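Local coordinates for PDZ domain protein (Parabacteroides distasonis, PDB 4L8N) that is of unknown function but carries PDZ domains, which in other proteins commonly bind peptide tails, beside a DUF4136 domain, and probably binds metal ions, at the interface of chains A and B. Sequence-based numbering; all coordinates share one arbitrary frame. Chains: chain A/B, PDZ domain protein.

Contact 1: the interface of chains A and B. Residues chain A 127, 284, 302, 452, 454; chain B 216, 218, 223.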
# COMPACT_ATOMS: atom_id res chain seq x y z
N PHE A 127 -14.58 9.34 4.46
CA PHE A 127 -13.85 8.70 3.37
C PHE A 127 -12.39 8.47 3.79
O PHE A 127 -11.88 9.13 4.71
CB PHE A 127 -13.94 9.49 2.08
CG PHE A 127 -13.38 10.89 2.10
CD1 PHE A 127 -14.16 11.97 2.51
CD2 PHE A 127 -12.11 11.15 1.60
CE1 PHE A 127 -13.65 13.27 2.48
CE2 PHE A 127 -11.60 12.46 1.56
CZ PHE A 127 -12.38 13.51 2.01
N LEU A 284 -5.87 17.56 0.38
CA LEU A 284 -6.13 16.48 1.34
C LEU A 284 -4.80 15.91 1.89
O LEU A 284 -4.66 15.73 3.10
CB LEU A 284 -6.97 15.34 0.72
CG LEU A 284 -8.37 15.68 0.23
CD1 LEU A 284 -8.91 14.55 -0.62
CD2 LEU A 284 -9.33 16.01 1.40
N VAL A 302 -16.23 14.94 6.53
CA VAL A 302 -16.82 16.17 5.96
C VAL A 302 -18.19 16.39 6.60
O VAL A 302 -19.08 15.56 6.46
CB VAL A 302 -16.93 16.18 4.41
CG1 VAL A 302 -17.33 17.57 3.92
CG2 VAL A 302 -15.64 15.74 3.76
N VAL A 452 -18.76 24.21 6.29
CA VAL A 452 -18.15 22.94 5.90
C VAL A 452 -16.90 22.75 6.77
O VAL A 452 -16.06 23.64 6.81
CB VAL A 452 -17.78 22.79 4.40
CG1 VAL A 452 -17.29 21.38 4.11
CG2 VAL A 452 -18.95 23.13 3.50
N VAL A 454 -13.81 20.04 7.15
CA VAL A 454 -13.08 18.90 6.57
C VAL A 454 -11.99 18.61 7.57
O VAL A 454 -11.10 19.45 7.78
CB VAL A 454 -12.57 19.10 5.13
CG1 VAL A 454 -11.91 17.83 4.60
CG2 VAL A 454 -13.71 19.54 4.21
N TYR B 216 -13.79 14.31 -1.10
CA TYR B 216 -14.22 15.69 -1.10
C TYR B 216 -13.36 16.48 -2.09
O TYR B 216 -12.14 16.33 -2.14
CB TYR B 216 -14.18 16.28 0.30
CG TYR B 216 -14.85 17.62 0.37
CD1 TYR B 216 -16.23 17.73 0.46
CD2 TYR B 216 -14.11 18.80 0.38
CE1 TYR B 216 -16.86 18.97 0.53
CE2 TYR B 216 -14.73 20.05 0.43
CZ TYR B 216 -16.10 20.13 0.52
OH TYR B 216 -16.73 21.35 0.64
N PHE B 218 -12.41 20.16 -3.01
CA PHE B 218 -12.39 21.56 -2.53
C PHE B 218 -12.69 22.55 -3.65
O PHE B 218 -13.40 23.53 -3.41
CB PHE B 218 -11.06 21.90 -1.84
CG PHE B 218 -10.91 21.44 -0.40
CD1 PHE B 218 -11.44 22.18 0.66
CD2 PHE B 218 -10.19 20.28 -0.10
CE1 PHE B 218 -11.26 21.76 1.99
CE2 PHE B 218 -10.02 19.86 1.24
CZ PHE B 218 -10.55 20.61 2.28
N MSE B 223 -18.72 16.53 -2.09
CA MSE B 223 -18.29 15.13 -2.20
C MSE B 223 -18.55 14.68 -3.64
O MSE B 223 -19.53 15.12 -4.25
CB MSE B 223 -19.07 14.20 -1.23
CG MSE B 223 -18.74 14.39 0.24
SE MSE B 223 -17.04 13.70 0.71
CE MSE B 223 -17.32 11.92 0.68
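B:Tyr216 lays its side chain into an apolar trough of chain A lined by A:Phe127, A:Val302, A:Val452 and A:Val454, part of a two-fold symmetric interface between copies of this PDZ protein. A:Val302 crosses the tyrosine at about a right angle, its CG1 methyl 3.6 Å from B:Tyr216 CD1. Over one ring face stands the CG2 methyl of A:Val454, set toward the rim and 3.9 Å from B:Tyr216 CD2. Farther out, A:Val452 approaches from the opposite direction and puts CG1 3.5 Å from the phenolic OH of B:Tyr216. At the root of the same side chain, the ring of A:Phe127 covers the backbone, CZ lying 3.5 Å from B:Tyr216 N. A leucine in place of B:Tyr216 would probably leave the A:Val452 methyls without their partner and open a gap beneath A:Val454. With chi1 at -170°, B:Tyr216 CG lies opposite its own backbone N, and the ring extends along the trough toward A:Val452. B:Phe218 packs alongside, one face over B:Tyr216 CD2, while its CZ meets A:Val454 CB at 3.8 Å. The edge of A:Phe127 is lined in plane by A:Leu284 CD2 and A:Val302 CG2. From chain B, the selenomethionine B:Met223, bent at chi2 and chi3, brings its CE methyl to 3.7 Å from A:Phe127 CD1.

Contact 2: the interface of chains A and B. Residues chain A 128-130, 266, 277, 281; chain B 215, 228.
Strand 123-129 of chain A runs extended through A:Val128 and A:Cys129 before A:Pro130 breaks from it (phi/psi -86°/68°), and B:Arg215, on strand 211-217, meets all three. Its side chain reaches on to A:Glu266 of strand 258-268 and A:His281 of helix 274-285. A:Glu266, A:Tyr277 and A:His281 belong to the DUF4136 family region, and at the centre of this patch is an end-on arginine-carboxylate salt bridge. NH1 of B:Arg215 donates to A:Glu266 OE1 at 2.7 Å, nearly straight, and NH2 to A:Glu266 OE2 at 2.7 Å. The two planes are turned well apart; OE1 is met from above the carboxylate plane, OE2 on its syn side but tilted out of it. NH1 of B:Arg215 also donates to A:His281 NE2 at 2.9 Å, approaching from well outside the imidazole plane. A bend at chi2 steers the guanidinium between these acceptors, while its NE bonds to a water that links to the carbonyl of A:Val128. A:Pro130 CD adds a flank, 3.3 Å from B:Arg215 NH2. Behind the carboxylate, A:Tyr277 OH donates to A:Glu266 OE1 at 2.6 Å, which gives that oxygen a second donor and is likely to steady its rotation. A:His281 ND1 donates to the carbonyl of A:Tyr277, orienting NE2 toward the arginine. B:Phe228 lies nearly parallel to the carboxylate, 16° between planes, with A:Glu266 CG over its face, offset toward the rim and 3.7 Å from the ring centroid, and its CZ meets the edge of the A:Tyr277 ring.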
# COMPACT_ATOMS: atom_id res chain seq x y z
N VAL A 128 -11.74 7.48 3.16
CA VAL A 128 -10.37 7.09 3.46
C VAL A 128 -9.55 7.23 2.18
O VAL A 128 -10.04 6.85 1.10
CB VAL A 128 -10.27 5.67 4.08
CG1 VAL A 128 -8.87 5.42 4.61
CG2 VAL A 128 -11.28 5.48 5.22
N CYS A 129 -8.33 7.81 2.29
CA CYS A 129 -7.44 8.02 1.13
C CYS A 129 -6.22 7.11 1.19
O CYS A 129 -5.65 6.87 2.27
CB CYS A 129 -7.02 9.48 1.01
SG CYS A 129 -8.38 10.59 0.59
N PRO A 130 -5.78 6.61 0.01
CA PRO A 130 -4.62 5.70 -0.00
C PRO A 130 -3.35 6.52 -0.06
O PRO A 130 -2.65 6.56 -1.07
CB PRO A 130 -4.87 4.84 -1.25
CG PRO A 130 -5.62 5.75 -2.17
CD PRO A 130 -6.30 6.82 -1.36
N GLU A 266 -3.20 4.89 -6.34
CA GLU A 266 -4.59 4.69 -6.71
C GLU A 266 -4.79 3.56 -7.74
O GLU A 266 -4.05 3.50 -8.72
CB GLU A 266 -5.11 6.02 -7.27
CG GLU A 266 -6.54 6.35 -6.91
CD GLU A 266 -6.80 6.67 -5.45
OE1 GLU A 266 -6.40 7.77 -5.02
OE2 GLU A 266 -7.46 5.85 -4.77
N TYR A 277 -6.18 15.01 -10.67
CA TYR A 277 -5.88 14.24 -9.47
C TYR A 277 -5.18 15.13 -8.42
O TYR A 277 -5.63 15.16 -7.27
CB TYR A 277 -5.03 12.97 -9.80
CG TYR A 277 -4.91 12.08 -8.58
CD1 TYR A 277 -5.88 11.13 -8.30
CD2 TYR A 277 -3.89 12.27 -7.64
CE1 TYR A 277 -5.84 10.38 -7.13
CE2 TYR A 277 -3.84 11.52 -6.46
CZ TYR A 277 -4.84 10.60 -6.20
OH TYR A 277 -4.84 9.89 -5.03
N HIS A 281 -6.43 16.15 -4.59
CA HIS A 281 -5.70 15.49 -3.50
C HIS A 281 -4.56 16.27 -2.87
O HIS A 281 -4.35 16.05 -1.67
CB HIS A 281 -5.23 14.12 -3.96
CG HIS A 281 -6.39 13.25 -4.32
ND1 HIS A 281 -6.93 13.27 -5.60
CD2 HIS A 281 -7.13 12.42 -3.54
CE1 HIS A 281 -7.94 12.40 -5.57
NE2 HIS A 281 -8.09 11.86 -4.36
N ARG B 215 -14.90 11.14 -2.44
CA ARG B 215 -13.87 12.01 -1.89
C ARG B 215 -14.38 13.43 -1.93
O ARG B 215 -15.29 13.74 -2.71
CB ARG B 215 -12.53 11.90 -2.64
CG ARG B 215 -12.04 10.48 -2.74
CD ARG B 215 -10.59 10.32 -2.45
NE ARG B 215 -10.31 8.89 -2.39
CZ ARG B 215 -9.32 8.31 -3.04
NH1 ARG B 215 -8.48 9.03 -3.77
NH2 ARG B 215 -9.16 7.00 -2.98
N PHE B 228 -12.06 5.33 -8.85
CA PHE B 228 -10.97 4.59 -8.21
C PHE B 228 -11.52 3.37 -7.50
O PHE B 228 -12.68 3.36 -7.11
CB PHE B 228 -10.19 5.50 -7.22
CG PHE B 228 -9.87 6.92 -7.66
CD1 PHE B 228 -9.54 7.21 -8.98
CD2 PHE B 228 -9.80 7.95 -6.73
CE1 PHE B 228 -9.24 8.52 -9.38
CE2 PHE B 228 -9.46 9.26 -7.12
CZ PHE B 228 -9.19 9.53 -8.45
O HOH W 1 -11.86 7.34 -0.92

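Contact 1 and contact 2 lie side by side, the centres of their C-alpha atoms about 11 Å apart. Strand 211-217 of chain B serves both, its consecutive residues B:Arg215 and B:Tyr216 sending one side chain into each. Chain A likewise contributes strand 123-129 and helix 274-285 to the two, with A:Phe127 and A:Val128 falling in different contacts. An apolar patch thus adjoins a charged one, the former hiding more surface and the latter adding directional pairing. Two-fold symmetry repeats both with the chains exchanged, consistent with a dimer, although the structure alone does not establish this as the biological assembly.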